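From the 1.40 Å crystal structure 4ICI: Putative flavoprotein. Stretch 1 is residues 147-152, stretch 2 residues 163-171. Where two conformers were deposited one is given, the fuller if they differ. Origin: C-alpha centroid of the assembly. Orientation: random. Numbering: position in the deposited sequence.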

# COMPACT_ATOMS: atom_id res chain seq x y z
N TRP A 147 0.80 12.83 4.17
CA TRP A 147 -0.14 11.72 4.35
C TRP A 147 -1.55 12.21 4.53
O TRP A 147 -1.79 13.15 5.28
CB TRP A 147 0.23 10.92 5.58
CG TRP A 147 1.53 10.17 5.46
CD1 TRP A 147 2.73 10.52 5.98
CD2 TRP A 147 1.71 8.89 4.87
NE1 TRP A 147 3.66 9.58 5.70
CE2 TRP A 147 3.07 8.55 5.01
CE3 TRP A 147 0.87 8.00 4.17
CZ2 TRP A 147 3.60 7.34 4.54
CZ3 TRP A 147 1.39 6.82 3.71
CH2 TRP A 147 2.73 6.50 3.89
N LYS A 148 -2.47 11.54 3.86
CA LYS A 148 -3.90 11.71 4.11
C LYS A 148 -4.47 10.42 4.60
O LYS A 148 -3.83 9.38 4.50
CB LYS A 148 -4.62 12.24 2.87
CG LYS A 148 -4.21 13.66 2.43
CD LYS A 148 -5.09 14.23 1.31
CE LYS A 148 -4.88 15.74 1.10
NZ LYS A 148 -5.78 16.34 0.04
N GLU A 149 -5.68 10.49 5.15
CA GLU A 149 -6.33 9.34 5.75
C GLU A 149 -6.81 8.37 4.67
O GLU A 149 -7.47 8.76 3.70
CB GLU A 149 -7.50 9.82 6.61
CG GLU A 149 -7.07 10.57 7.86
CD GLU A 149 -6.39 9.66 8.85
OE1 GLU A 149 -7.03 8.68 9.26
OE2 GLU A 149 -5.22 9.94 9.21
N GLY A 150 -6.48 7.11 4.89
CA GLY A 150 -6.85 6.05 3.98
C GLY A 150 -8.02 5.23 4.48
O GLY A 150 -8.67 5.56 5.49
N ARG A 151 -8.29 4.15 3.76
CA ARG A 151 -9.43 3.29 4.04
C ARG A 151 -9.09 1.84 3.82
O ARG A 151 -8.29 1.49 2.93
CB ARG A 151 -10.59 3.66 3.11
CG ARG A 151 -11.14 5.09 3.25
CD ARG A 151 -11.91 5.32 4.55
NE ARG A 151 -12.51 6.66 4.62
CZ ARG A 151 -11.89 7.73 5.09
NH1 ARG A 151 -10.62 7.68 5.50
NH2 ARG A 151 -12.51 8.90 5.11
N LEU A 152 -9.78 1.01 4.60
CA LEU A 152 -9.88 -0.40 4.36
C LEU A 152 -10.89 -0.60 3.24
O LEU A 152 -12.03 -0.12 3.32
CB LEU A 152 -10.28 -1.11 5.66
CG LEU A 152 -10.22 -2.61 5.77
CD1 LEU A 152 -8.77 -3.12 5.75
CD2 LEU A 152 -10.94 -3.04 7.05
N ALA A 163 -16.88 9.11 -2.12
CA ALA A 163 -17.20 9.78 -0.86
C ALA A 163 -15.93 9.96 -0.01
O ALA A 163 -15.67 11.03 0.54
CB ALA A 163 -18.29 8.99 -0.08
N TRP A 164 -15.14 8.90 0.11
CA TRP A 164 -13.84 8.97 0.79
C TRP A 164 -12.97 10.09 0.22
O TRP A 164 -12.41 10.92 0.96
CB TRP A 164 -13.14 7.62 0.62
CG TRP A 164 -11.65 7.56 0.88
CD1 TRP A 164 -10.90 8.26 1.81
CD2 TRP A 164 -10.75 6.68 0.24
NE1 TRP A 164 -9.60 7.84 1.78
CE2 TRP A 164 -9.47 6.87 0.82
CE3 TRP A 164 -10.90 5.72 -0.75
CZ2 TRP A 164 -8.36 6.13 0.43
CZ3 TRP A 164 -9.79 5.01 -1.16
CH2 TRP A 164 -8.54 5.20 -0.57
N LEU A 165 -12.83 10.12 -1.11
CA LEU A 165 -11.94 11.10 -1.73
C LEU A 165 -12.43 12.55 -1.60
O LEU A 165 -11.63 13.48 -1.49
CB LEU A 165 -11.59 10.71 -3.16
CG LEU A 165 -10.88 9.34 -3.23
CD1 LEU A 165 -10.44 9.10 -4.66
CD2 LEU A 165 -9.73 9.20 -2.24
N ASP A 166 -13.74 12.73 -1.50
CA ASP A 166 -14.26 14.05 -1.17
C ASP A 166 -13.93 14.46 0.25
O ASP A 166 -13.55 15.62 0.51
CB ASP A 166 -15.79 14.10 -1.35
CG ASP A 166 -16.22 14.15 -2.81
OD1 ASP A 166 -15.38 14.40 -3.72
OD2 ASP A 166 -17.46 13.97 -3.06
N VAL A 167 -14.05 13.53 1.19
CA VAL A 167 -13.70 13.83 2.60
C VAL A 167 -12.25 14.28 2.72
O VAL A 167 -11.94 15.24 3.45
CB VAL A 167 -13.98 12.61 3.52
CG1 VAL A 167 -13.35 12.75 4.92
CG2 VAL A 167 -15.48 12.37 3.64
N ILE A 168 -11.35 13.55 2.06
CA ILE A 168 -9.91 13.85 2.18
C ILE A 168 -9.42 14.87 1.15
O ILE A 168 -8.25 15.23 1.15
CB ILE A 168 -9.02 12.56 2.23
CG1 ILE A 168 -9.00 11.83 0.88
CG2 ILE A 168 -9.46 11.68 3.39
CD1 ILE A 168 -7.80 10.85 0.76
N ALA A 169 -10.32 15.36 0.32
CA ALA A 169 -10.02 16.40 -0.69
C ALA A 169 -8.94 15.99 -1.69
O ALA A 169 -7.99 16.76 -1.97
CB ALA A 169 -9.67 17.70 -0.01
N VAL A 170 -9.11 14.80 -2.26
CA VAL A 170 -8.30 14.32 -3.38
C VAL A 170 -9.10 14.27 -4.65
O VAL A 170 -10.20 13.71 -4.67
CB VAL A 170 -7.75 12.91 -3.09
CG1 VAL A 170 -7.11 12.33 -4.36
CG2 VAL A 170 -6.79 12.99 -1.91
N LYS A 171 -8.55 14.85 -5.72
CA LYS A 171 -9.25 14.91 -7.01
C LYS A 171 -8.29 14.79 -8.19
O LYS A 171 -7.17 15.28 -8.10
CB LYS A 171 -10.04 16.23 -7.12
OXT LYS A 171 -8.60 14.20 -9.24

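An extended segment packs along the last turns of a helix through two side-chain-to-backbone hydrogen bonds and a CH-pi contact, burying 386 Å² in all. Trp164, itself buried, anchors one end. Its CA-to-CB bond points toward the other stretch, and Trp164 NE1 donates to Glu149 O at 3.0 Å. The N-H...O angle is 174°, so the carbonyl lies almost straight ahead of the N-H, at the ring edge. Indole suits this place because it offers both that N-H and a flat face.

Arg151 covers one face of the same ring. Arg151 CG sits 3.3 Å from the centroid of the Trp164 five-membered ring, almost on the normal. The guanidinium folds back alongside, with Trp164 CD1 over one of its faces. Arg151 NH1 donates to Gly150 O at 2.9 Å in this pose.

Lys148 holds the other end. Its chain is extended beyond an m chi1, so the amine reaches the end of the helix. There Lys148 NZ donates to Ile168 O at 2.9 Å. Ala169 has positive phi, in a Schellman motif, and Ala169 O lies 3.0 Å from Lys148 NZ. Lysine also brings an aliphatic chain: Lys148 CD is 3.8 Å from CG2 of buried Val170. Between the two ends, Ile168 fills space, with Ile168 CG2 3.5 Å from Glu149 O and Ile168 CD1 4.1 Å from Lys148 CB.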